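Local structure of CYCLIN domain-containing protein (Chaetomium thermophilum, 6Z3U) at residues V211-R216 with A242-A247; I196-T201 with E253-D258; R40-E45 with I127-P132. The protein probably acts as the regulatory cyclin subunit of the CDK-activating kinase (CAK) complex, supporting the activity of its cyclin-dependent kinase partner. All coordinates share one frame; numbering follows the deposited sequence.

Contact 1: V211-R216 with A242-A247; sequences VAAEQR and AALSLA
Leu244 opens the contact from helix 236-247, laying its CD1 methyl against CB of Ala213 at 3.9 Å. The first torsion (chi1 174°) sets CG of Leu244 opposite its own backbone nitrogen, and this carries the branched end closer to helix 207-221 than the direction of its CB alone would suggest. Ala213 has just a methyl to offer, which leaves room for the larger leucine; the same methyl also touches Leu251 of helix 249-261. One residue on, the carbonyl of Ser245 accepts a hydrogen bond from Arg326, which ties helix 236-247 to helix 313-330. Ala247 then brings the helix back to its neighbour and buries more surface here than any other residue. Its CB points at helix 207-221 and rests beside the backbone oxygen of Ala213, 3.5 Å from O, with CB of Arg216 3.9 Å away. Arg216 therefore contributes the aliphatic start of its chain, while its guanidinium pairs with Glu335 in a salt bridge. The segment axes approach to 8.6 Å at an angle of 126°, a spacing that small side chains at positions 213 and 247 permit. Chemically the contact is almost wholly apolar: it depends on methyl groups, an aliphatic stem and one backbone carbonyl oxygen in van der Waals contact, and the arginine's charge is taken up by Glu335 outside the two segments.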
loop_
_atom_site.group_PDB
_atom_site.type_symbol
_atom_site.label_atom_id
_atom_site.label_comp_id
_atom_site.label_asym_id
_atom_site.label_seq_id
_atom_site.Cartn_x
_atom_site.Cartn_y
_atom_site.Cartn_z
ATOM N N VAL A 211 -8.418 -28.354 -7.991
ATOM C CA VAL A 211 -9.529 -27.458 -7.686
ATOM C C VAL A 211 -9.986 -27.653 -6.247
ATOM O O VAL A 211 -10.141 -26.689 -5.489
ATOM C CB VAL A 211 -10.683 -27.681 -8.681
ATOM C CG1 VAL A 211 -11.900 -26.862 -8.276
ATOM C CG2 VAL A 211 -10.244 -27.328 -10.093
ATOM N N ALA A 212 -10.199 -28.909 -5.843
ATOM C CA ALA A 212 -10.651 -29.177 -4.482
ATOM C C ALA A 212 -9.666 -28.637 -3.451
ATOM O O ALA A 212 -10.072 -28.050 -2.443
ATOM C CB ALA A 212 -10.861 -30.678 -4.286
ATOM N N ALA A 213 -8.366 -28.823 -3.688
ATOM C CA ALA A 213 -7.369 -28.326 -2.746
ATOM C C ALA A 213 -7.439 -26.809 -2.627
ATOM O O ALA A 213 -7.420 -26.259 -1.520
ATOM C CB ALA A 213 -5.971 -28.768 -3.179
ATOM N N GLU A 214 -7.525 -26.113 -3.765
ATOM C CA GLU A 214 -7.580 -24.655 -3.740
ATOM C C GLU A 214 -8.842 -24.160 -3.045
ATOM O O GLU A 214 -8.791 -23.222 -2.241
ATOM C CB GLU A 214 -7.508 -24.098 -5.162
ATOM C CG GLU A 214 -7.550 -22.575 -5.228
ATOM C CD GLU A 214 -7.372 -22.042 -6.638
ATOM O OE1 GLU A 214 -7.599 -20.831 -6.851
ATOM O OE2 GLU A 214 -7.006 -22.831 -7.533
ATOM N N GLN A 215 -9.989 -24.771 -3.355
ATOM C CA GLN A 215 -11.238 -24.347 -2.735
ATOM C C GLN A 215 -11.143 -24.415 -1.217
ATOM O O GLN A 215 -11.489 -23.456 -0.518
ATOM C CB GLN A 215 -12.391 -25.218 -3.236
ATOM C CG GLN A 215 -12.736 -25.020 -4.702
ATOM C CD GLN A 215 -13.938 -25.842 -5.128
ATOM O OE1 GLN A 215 -13.799 -26.986 -5.562
ATOM N NE2 GLN A 215 -15.126 -25.262 -5.004
ATOM N N ARG A 216 -10.666 -25.542 -0.687
ATOM C CA ARG A 216 -10.595 -25.693 0.762
ATOM C C ARG A 216 -9.540 -24.769 1.352
ATOM O O ARG A 216 -9.799 -24.057 2.330
ATOM C CB ARG A 216 -10.311 -27.147 1.136
ATOM C CG ARG A 216 -10.236 -27.386 2.644
ATOM C CD ARG A 216 -11.508 -26.913 3.332
ATOM N NE ARG A 216 -11.501 -27.152 4.771
ATOM C CZ ARG A 216 -12.412 -26.665 5.606
ATOM N NH1 ARG A 216 -12.334 -26.930 6.903
ATOM N NH2 ARG A 216 -13.398 -25.906 5.147
ATOM N N ALA A 242 0.824 -23.787 4.455
ATOM C CA ALA A 242 0.230 -24.525 5.565
ATOM C C ALA A 242 -1.251 -24.789 5.325
ATOM O O ALA A 242 -1.733 -25.905 5.552
ATOM C CB ALA A 242 0.435 -23.759 6.870
ATOM N N ALA A 243 -1.988 -23.780 4.856
ATOM C CA ALA A 243 -3.400 -23.986 4.551
ATOM C C ALA A 243 -3.575 -25.006 3.434
ATOM O O ALA A 243 -4.504 -25.821 3.467
ATOM C CB ALA A 243 -4.056 -22.659 4.174
ATOM N N LEU A 244 -2.689 -24.977 2.435
ATOM C CA LEU A 244 -2.734 -25.985 1.380
ATOM C C LEU A 244 -2.337 -27.354 1.918
ATOM O O LEU A 244 -2.910 -28.374 1.519
ATOM C CB LEU A 244 -1.827 -25.572 0.221
ATOM C CG LEU A 244 -1.648 -26.588 -0.911
ATOM C CD1 LEU A 244 -2.982 -26.940 -1.555
ATOM C CD2 LEU A 244 -0.680 -26.050 -1.955
ATOM N N SER A 245 -1.355 -27.396 2.824
ATOM C CA SER A 245 -0.957 -28.665 3.421
ATOM C C SER A 245 -2.108 -29.305 4.184
ATOM O O SER A 245 -2.228 -30.534 4.213
ATOM C CB SER A 245 0.240 -28.456 4.349
ATOM O OG SER A 245 0.774 -29.697 4.776
ATOM N N LEU A 246 -2.955 -28.488 4.814
ATOM C CA LEU A 246 -4.127 -29.021 5.497
ATOM C C LEU A 246 -5.175 -29.506 4.505
ATOM O O LEU A 246 -5.871 -30.492 4.771
ATOM C CB LEU A 246 -4.720 -27.953 6.416
ATOM C CG LEU A 246 -3.871 -27.585 7.634
ATOM C CD1 LEU A 246 -4.248 -26.210 8.155
ATOM C CD2 LEU A 246 -4.029 -28.627 8.726
ATOM N N ALA A 247 -5.294 -28.838 3.355
ATOM C CA ALA A 247 -6.272 -29.244 2.353
ATOM C C ALA A 247 -5.807 -30.474 1.583
ATOM O O ALA A 247 -6.611 -31.366 1.288
ATOM C CB ALA A 247 -6.544 -28.087 1.391
#

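Contact 2: I196-T201 with E253-D258; sequences IMELST and ERLIQD
Leu255 buries the most surface in this contact, sending its CD1 methyl between Glu198 and Leu199 of helix 189-200. Its CB already points at that helix, and the first torsion (chi1 -158°) turns CG away from the backbone nitrogen so that the branch continues across. CD1 meets CG of Glu198 at 3.3 Å and, from another direction, CG of Leu199 at 4.2 Å; both side chains run slantwise past the leucine. Leu199, the next most covered, joins through the end of its chain: CD2 lies 4.5 Å from CG of Arg254, a loose brush against the aliphatic part of that arginine, and Leu199 also packs on Leu210 of helix 207-221. Axes 10.6 Å apart leave the contact to long side chains, and leucine reaches across with apolar methyls. Glu198 plays two parts. Its methylenes lie against Leu255, whereas the carboxylate makes a salt bridge with Arg19 of the RING-type domain-containing protein, so one side chain serves both the fold and the assembly. On the other helix, NE of Arg254 bridges to OD2 of Asp258 at 3.3 Å one turn on, on its syn side but 29° out of the carboxylate plane, and the same guanidinium reaches Asp204. Arg254 and that Arg19 probably offset the nearby carboxylates of Asp258 and Glu198. The segments 196-200 and 253-258, their axes at 77°, belong to the all-helical bundle of the C-terminal cyclin domain, the second cyclin box of a cyclin H-like protein.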
loop_
_atom_site.group_PDB
_atom_site.type_symbol
_atom_site.label_atom_id
_atom_site.label_comp_id
_atom_site.label_asym_id
_atom_site.label_seq_id
_atom_site.Cartn_x
_atom_site.Cartn_y
_atom_site.Cartn_z
ATOM N N ILE A 196 -1.041 -22.590 -7.087
ATOM C CA ILE A 196 -1.795 -23.547 -7.890
ATOM C C ILE A 196 -1.251 -23.604 -9.313
ATOM O O ILE A 196 -1.178 -24.679 -9.920
ATOM C CB ILE A 196 -3.294 -23.193 -7.878
ATOM C CG1 ILE A 196 -3.879 -23.375 -6.476
ATOM C CG2 ILE A 196 -4.052 -24.038 -8.895
ATOM C CD1 ILE A 196 -3.882 -24.810 -5.979
ATOM N N MET A 197 -0.868 -22.455 -9.872
ATOM C CA MET A 197 -0.349 -22.447 -11.235
ATOM C C MET A 197 0.949 -23.239 -11.340
ATOM O O MET A 197 1.158 -23.972 -12.314
ATOM C CB MET A 197 -0.160 -21.011 -11.720
ATOM C CG MET A 197 -1.479 -20.287 -11.938
ATOM S SD MET A 197 -1.311 -18.565 -12.435
ATOM C CE MET A 197 -0.652 -17.821 -10.949
ATOM N N GLU A 198 1.835 -23.108 -10.350
ATOM C CA GLU A 198 3.065 -23.895 -10.370
ATOM C C GLU A 198 2.757 -25.387 -10.354
ATOM O O GLU A 198 3.461 -26.182 -10.992
ATOM C CB GLU A 198 3.956 -23.513 -9.187
ATOM C CG GLU A 198 5.248 -24.318 -9.093
ATOM C CD GLU A 198 6.117 -24.192 -10.330
ATOM O OE1 GLU A 198 6.255 -23.065 -10.851
ATOM O OE2 GLU A 198 6.661 -25.225 -10.781
ATOM N N LEU A 199 1.706 -25.789 -9.633
ATOM C CA LEU A 199 1.309 -27.193 -9.617
ATOM C C LEU A 199 0.655 -27.606 -10.929
ATOM O O LEU A 199 0.815 -28.752 -11.367
ATOM C CB LEU A 199 0.356 -27.460 -8.451
ATOM C CG LEU A 199 0.966 -27.440 -7.050
ATOM C CD1 LEU A 199 -0.114 -27.218 -6.001
ATOM C CD2 LEU A 199 1.707 -28.742 -6.783
ATOM N N SER A 200 -0.076 -26.693 -11.572
ATOM C CA SER A 200 -0.739 -27.024 -12.827
ATOM C C SER A 200 0.249 -27.429 -13.910
ATOM O O SER A 200 -0.146 -28.086 -14.880
ATOM C CB SER A 200 -1.573 -25.834 -13.305
ATOM O OG SER A 200 -2.617 -25.545 -12.393
ATOM N N THR A 201 1.523 -27.058 -13.769
ATOM C CA THR A 201 2.531 -27.428 -14.754
ATOM C C THR A 201 2.945 -28.889 -14.643
ATOM O O THR A 201 3.502 -29.436 -15.601
ATOM C CB THR A 201 3.767 -26.534 -14.610
ATOM O OG1 THR A 201 4.443 -26.830 -13.381
ATOM C CG2 THR A 201 3.368 -25.063 -14.623
ATOM N N GLU A 253 3.658 -30.883 -0.019
ATOM C CA GLU A 253 4.976 -31.508 -0.001
ATOM C C GLU A 253 5.577 -31.550 -1.399
ATOM O O GLU A 253 6.779 -31.329 -1.573
ATOM C CB GLU A 253 4.876 -32.914 0.590
ATOM C CG GLU A 253 4.700 -32.930 2.102
ATOM C CD GLU A 253 4.539 -34.330 2.661
ATOM O OE1 GLU A 253 4.747 -35.302 1.905
ATOM O OE2 GLU A 253 4.197 -34.455 3.856
ATOM N N ARG A 254 4.748 -31.793 -2.416
ATOM C CA ARG A 254 5.251 -31.830 -3.785
ATOM C C ARG A 254 5.885 -30.501 -4.171
ATOM O O ARG A 254 6.997 -30.460 -4.709
ATOM C CB ARG A 254 4.112 -32.178 -4.747
ATOM C CG ARG A 254 4.508 -32.199 -6.220
ATOM C CD ARG A 254 5.739 -33.053 -6.474
ATOM N NE ARG A 254 6.009 -33.208 -7.901
ATOM C CZ ARG A 254 5.397 -34.086 -8.691
ATOM N NH1 ARG A 254 5.714 -34.149 -9.977
ATOM N NH2 ARG A 254 4.462 -34.892 -8.203
ATOM N N LEU A 255 5.194 -29.397 -3.884
ATOM C CA LEU A 255 5.681 -28.087 -4.300
ATOM C C LEU A 255 7.006 -27.750 -3.624
ATOM O O LEU A 255 7.918 -27.214 -4.264
ATOM C CB LEU A 255 4.620 -27.033 -3.983
ATOM C CG LEU A 255 4.647 -25.707 -4.744
ATOM C CD1 LEU A 255 4.802 -25.941 -6.237
ATOM C CD2 LEU A 255 3.373 -24.925 -4.457
ATOM N N ILE A 256 7.134 -28.065 -2.333
ATOM C CA ILE A 256 8.369 -27.771 -1.613
ATOM C C ILE A 256 9.509 -28.645 -2.119
ATOM O O ILE A 256 10.641 -28.176 -2.285
ATOM C CB ILE A 256 8.163 -27.938 -0.096
ATOM C CG1 ILE A 256 7.068 -26.989 0.398
ATOM C CG2 ILE A 256 9.470 -27.684 0.649
ATOM C CD1 ILE A 256 6.675 -27.198 1.844
ATOM N N GLN A 257 9.237 -29.930 -2.367
ATOM C CA GLN A 257 10.290 -30.819 -2.845
ATOM C C GLN A 257 10.826 -30.357 -4.194
ATOM O O GLN A 257 12.041 -30.372 -4.429
ATOM C CB GLN A 257 9.766 -32.253 -2.960
ATOM C CG GLN A 257 9.343 -32.912 -1.652
ATOM C CD GLN A 257 10.455 -33.022 -0.631
ATOM O OE1 GLN A 257 11.631 -33.145 -0.975
ATOM N NE2 GLN A 257 10.080 -32.987 0.644
ATOM N N ASP A 258 9.933 -29.933 -5.093
ATOM C CA ASP A 258 10.342 -29.582 -6.450
ATOM C C ASP A 258 11.301 -28.397 -6.456
ATOM O O ASP A 258 12.355 -28.442 -7.101
ATOM C CB ASP A 258 9.106 -29.275 -7.300
ATOM C CG ASP A 258 8.456 -30.527 -7.865
ATOM O OD1 ASP A 258 8.902 -31.645 -7.523
ATOM O OD2 ASP A 258 7.498 -30.391 -8.655
#

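Contact 3: R40-E45 with I127-P132; sequences RARITE and IMTYPP
With chi1 at -61° and chi2 at 170°, Ile43 extends its CG1 branch straight out from helix 25-48, and the CD1 methyl reaches Met128 in the loop before helix 132-146. There CD1 lies 3.6 Å from the backbone O of Met128 and 3.9 Å from its CB, the two side chains crossing at about a right angle. Met128 thus meets the isoleucine with the root of its side chain. Both residues are buried, so an apolar methyl against an apolar stem suits the place. The Met128 side chain also packs on Asn36 and Glu86, and its backbone is hydrogen-bonded to Asp362. Arg42, one residue before Ile43, bends at chi3 (-79°), which brings the guanidinium to Thr129. OG1 of Thr129 lies at the guanidinium edge, near its plane, 3.9 Å from NH1 of Arg42, too far for a hydrogen bond. The threonine methyl, CG2, instead lies over one face of the Tyr130 ring, offset toward its rim. Arg42 and Thr129 also pack on Pro78 and Asp79 of the kinase subunit, respectively. The chemistry is thus mixed: an isoleucine methyl supplies the apolar contact, while Arg42 and Thr129 lie side by side without a hydrogen bond, both against the kinase subunit.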
loop_
_atom_site.group_PDB
_atom_site.type_symbol
_atom_site.label_atom_id
_atom_site.label_comp_id
_atom_site.label_asym_id
_atom_site.label_seq_id
_atom_site.Cartn_x
_atom_site.Cartn_y
_atom_site.Cartn_z
ATOM N N ARG A 40 -3.333 -2.151 33.786
ATOM C CA ARG A 40 -3.834 -2.388 35.134
ATOM C C ARG A 40 -3.326 -1.309 36.082
ATOM O O ARG A 40 -4.088 -0.766 36.889
ATOM C CB ARG A 40 -3.379 -3.761 35.630
ATOM C CG ARG A 40 -4.324 -4.447 36.622
ATOM C CD ARG A 40 -3.562 -5.517 37.392
ATOM N NE ARG A 40 -3.080 -6.614 36.559
ATOM C CZ ARG A 40 -2.026 -7.365 36.871
ATOM N NH1 ARG A 40 -1.642 -8.346 36.066
ATOM N NH2 ARG A 40 -1.324 -7.105 37.969
ATOM N N ALA A 41 -2.033 -0.980 35.984
ATOM C CA ALA A 41 -1.439 0.037 36.845
ATOM C C ALA A 41 -1.994 1.419 36.539
ATOM O O ALA A 41 -2.231 2.213 37.457
ATOM C CB ALA A 41 0.081 0.033 36.683
ATOM N N ARG A 42 -2.210 1.725 35.258
ATOM C CA ARG A 42 -2.682 3.052 34.881
ATOM C C ARG A 42 -4.112 3.289 35.349
ATOM O O ARG A 42 -4.433 4.371 35.855
ATOM C CB ARG A 42 -2.573 3.238 33.365
ATOM C CG ARG A 42 -1.146 3.436 32.875
ATOM C CD ARG A 42 -1.092 3.891 31.419
ATOM N NE ARG A 42 -1.287 2.798 30.469
ATOM C CZ ARG A 42 -2.441 2.502 29.876
ATOM N NH1 ARG A 42 -2.496 1.488 29.024
ATOM N NH2 ARG A 42 -3.536 3.209 30.127
ATOM N N ILE A 43 -4.986 2.293 35.189
ATOM C CA ILE A 43 -6.371 2.446 35.624
ATOM C C ILE A 43 -6.448 2.484 37.145
ATOM O O ILE A 43 -7.264 3.215 37.721
ATOM C CB ILE A 43 -7.245 1.320 35.039
ATOM C CG1 ILE A 43 -7.221 1.369 33.508
ATOM C CG2 ILE A 43 -8.675 1.442 35.553
ATOM C CD1 ILE A 43 -7.848 0.162 32.839
ATOM N N THR A 44 -5.604 1.699 37.820
ATOM C CA THR A 44 -5.608 1.680 39.278
ATOM C C THR A 44 -5.236 3.045 39.846
ATOM O O THR A 44 -5.887 3.546 40.768
ATOM C CB THR A 44 -4.643 0.604 39.786
ATOM O OG1 THR A 44 -5.138 -0.693 39.434
ATOM C CG2 THR A 44 -4.480 0.688 41.294
ATOM N N GLU A 45 -4.183 3.662 39.305
ATOM C CA GLU A 45 -3.774 4.982 39.774
ATOM C C GLU A 45 -4.896 6.002 39.624
ATOM O O GLU A 45 -5.139 6.809 40.530
ATOM C CB GLU A 45 -2.532 5.435 39.004
ATOM C CG GLU A 45 -1.985 6.792 39.421
ATOM C CD GLU A 45 -0.697 7.153 38.697
ATOM O OE1 GLU A 45 -0.281 6.388 37.801
ATOM O OE2 GLU A 45 -0.102 8.202 39.025
ATOM N N ILE A 127 -7.514 -4.235 26.089
ATOM C CA ILE A 127 -8.963 -4.193 25.933
ATOM C C ILE A 127 -9.620 -3.361 27.025
ATOM O O ILE A 127 -10.731 -2.853 26.834
ATOM C CB ILE A 127 -9.522 -5.630 25.922
ATOM C CG1 ILE A 127 -9.184 -6.323 24.602
ATOM C CG2 ILE A 127 -11.027 -5.628 26.141
ATOM C CD1 ILE A 127 -10.073 -5.911 23.447
ATOM N N MET A 128 -8.969 -3.222 28.180
ATOM C CA MET A 128 -9.504 -2.415 29.268
ATOM C C MET A 128 -9.325 -0.919 29.043
ATOM O O MET A 128 -9.829 -0.128 29.849
ATOM C CB MET A 128 -8.832 -2.810 30.586
ATOM C CG MET A 128 -9.076 -4.245 30.991
ATOM S SD MET A 128 -8.287 -4.671 32.551
ATOM C CE MET A 128 -6.654 -5.158 32.008
ATOM N N THR A 129 -8.622 -0.514 27.983
ATOM C CA THR A 129 -8.379 0.893 27.687
ATOM C C THR A 129 -9.337 1.450 26.639
ATOM O O THR A 129 -9.903 2.530 26.833
ATOM C CB THR A 129 -6.932 1.088 27.218
ATOM O OG1 THR A 129 -6.050 0.342 28.065
ATOM C CG2 THR A 129 -6.547 2.557 27.272
ATOM N N TYR A 130 -9.527 0.739 25.527
ATOM C CA TYR A 130 -10.398 1.188 24.449
ATOM C C TYR A 130 -11.426 0.113 24.120
ATOM O O TYR A 130 -11.116 -1.084 24.177
ATOM C CB TYR A 130 -9.580 1.536 23.197
ATOM C CG TYR A 130 -8.538 2.608 23.430
ATOM C CD1 TYR A 130 -8.910 3.924 23.678
ATOM C CD2 TYR A 130 -7.181 2.307 23.401
ATOM C CE1 TYR A 130 -7.960 4.911 23.889
ATOM C CE2 TYR A 130 -6.223 3.287 23.614
ATOM C CZ TYR A 130 -6.618 4.587 23.857
ATOM O OH TYR A 130 -5.668 5.564 24.069
ATOM N N PRO A 131 -12.646 0.504 23.755
ATOM C CA PRO A 131 -13.746 -0.471 23.645
ATOM C C PRO A 131 -13.617 -1.336 22.406
ATOM O O PRO A 131 -13.674 -0.830 21.277
ATOM C CB PRO A 131 -14.998 0.419 23.567
ATOM C CG PRO A 131 -14.517 1.714 23.019
ATOM C CD PRO A 131 -13.075 1.875 23.420
ATOM N N PRO A 132 -13.481 -2.658 22.571
ATOM C CA PRO A 132 -13.390 -3.526 21.384
ATOM C C PRO A 132 -14.656 -3.545 20.548
ATOM O O PRO A 132 -14.579 -3.803 19.340
ATOM C CB PRO A 132 -13.088 -4.910 21.979
ATOM C CG PRO A 132 -13.591 -4.845 23.376
ATOM C CD PRO A 132 -13.386 -3.427 23.825
#

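Overall arrangement
Contacts 1 and 2 are neighbours within the C-terminal cyclin domain, their centres 13 Å apart, and they touch through Glu214 with Ile196 and Leu244 with Leu199. Their four helices run 189-200, 207-221, 236-247, 249-261 along the chain; contact 2 joins the outer pair and contact 1 the inner pair, so together they tie one continuous helical bundle. Contact 3 comes earlier in the sequence and lies on the opposite side of the chain's centre, its own centre 41 Å from contact 1 and 49 Å from contact 2. The separation matches the assembly: contact 3 adjoins the kinase subunit, whereas contact 2, and contact 1 through Glu214, adjoin the RING-type domain-containing protein.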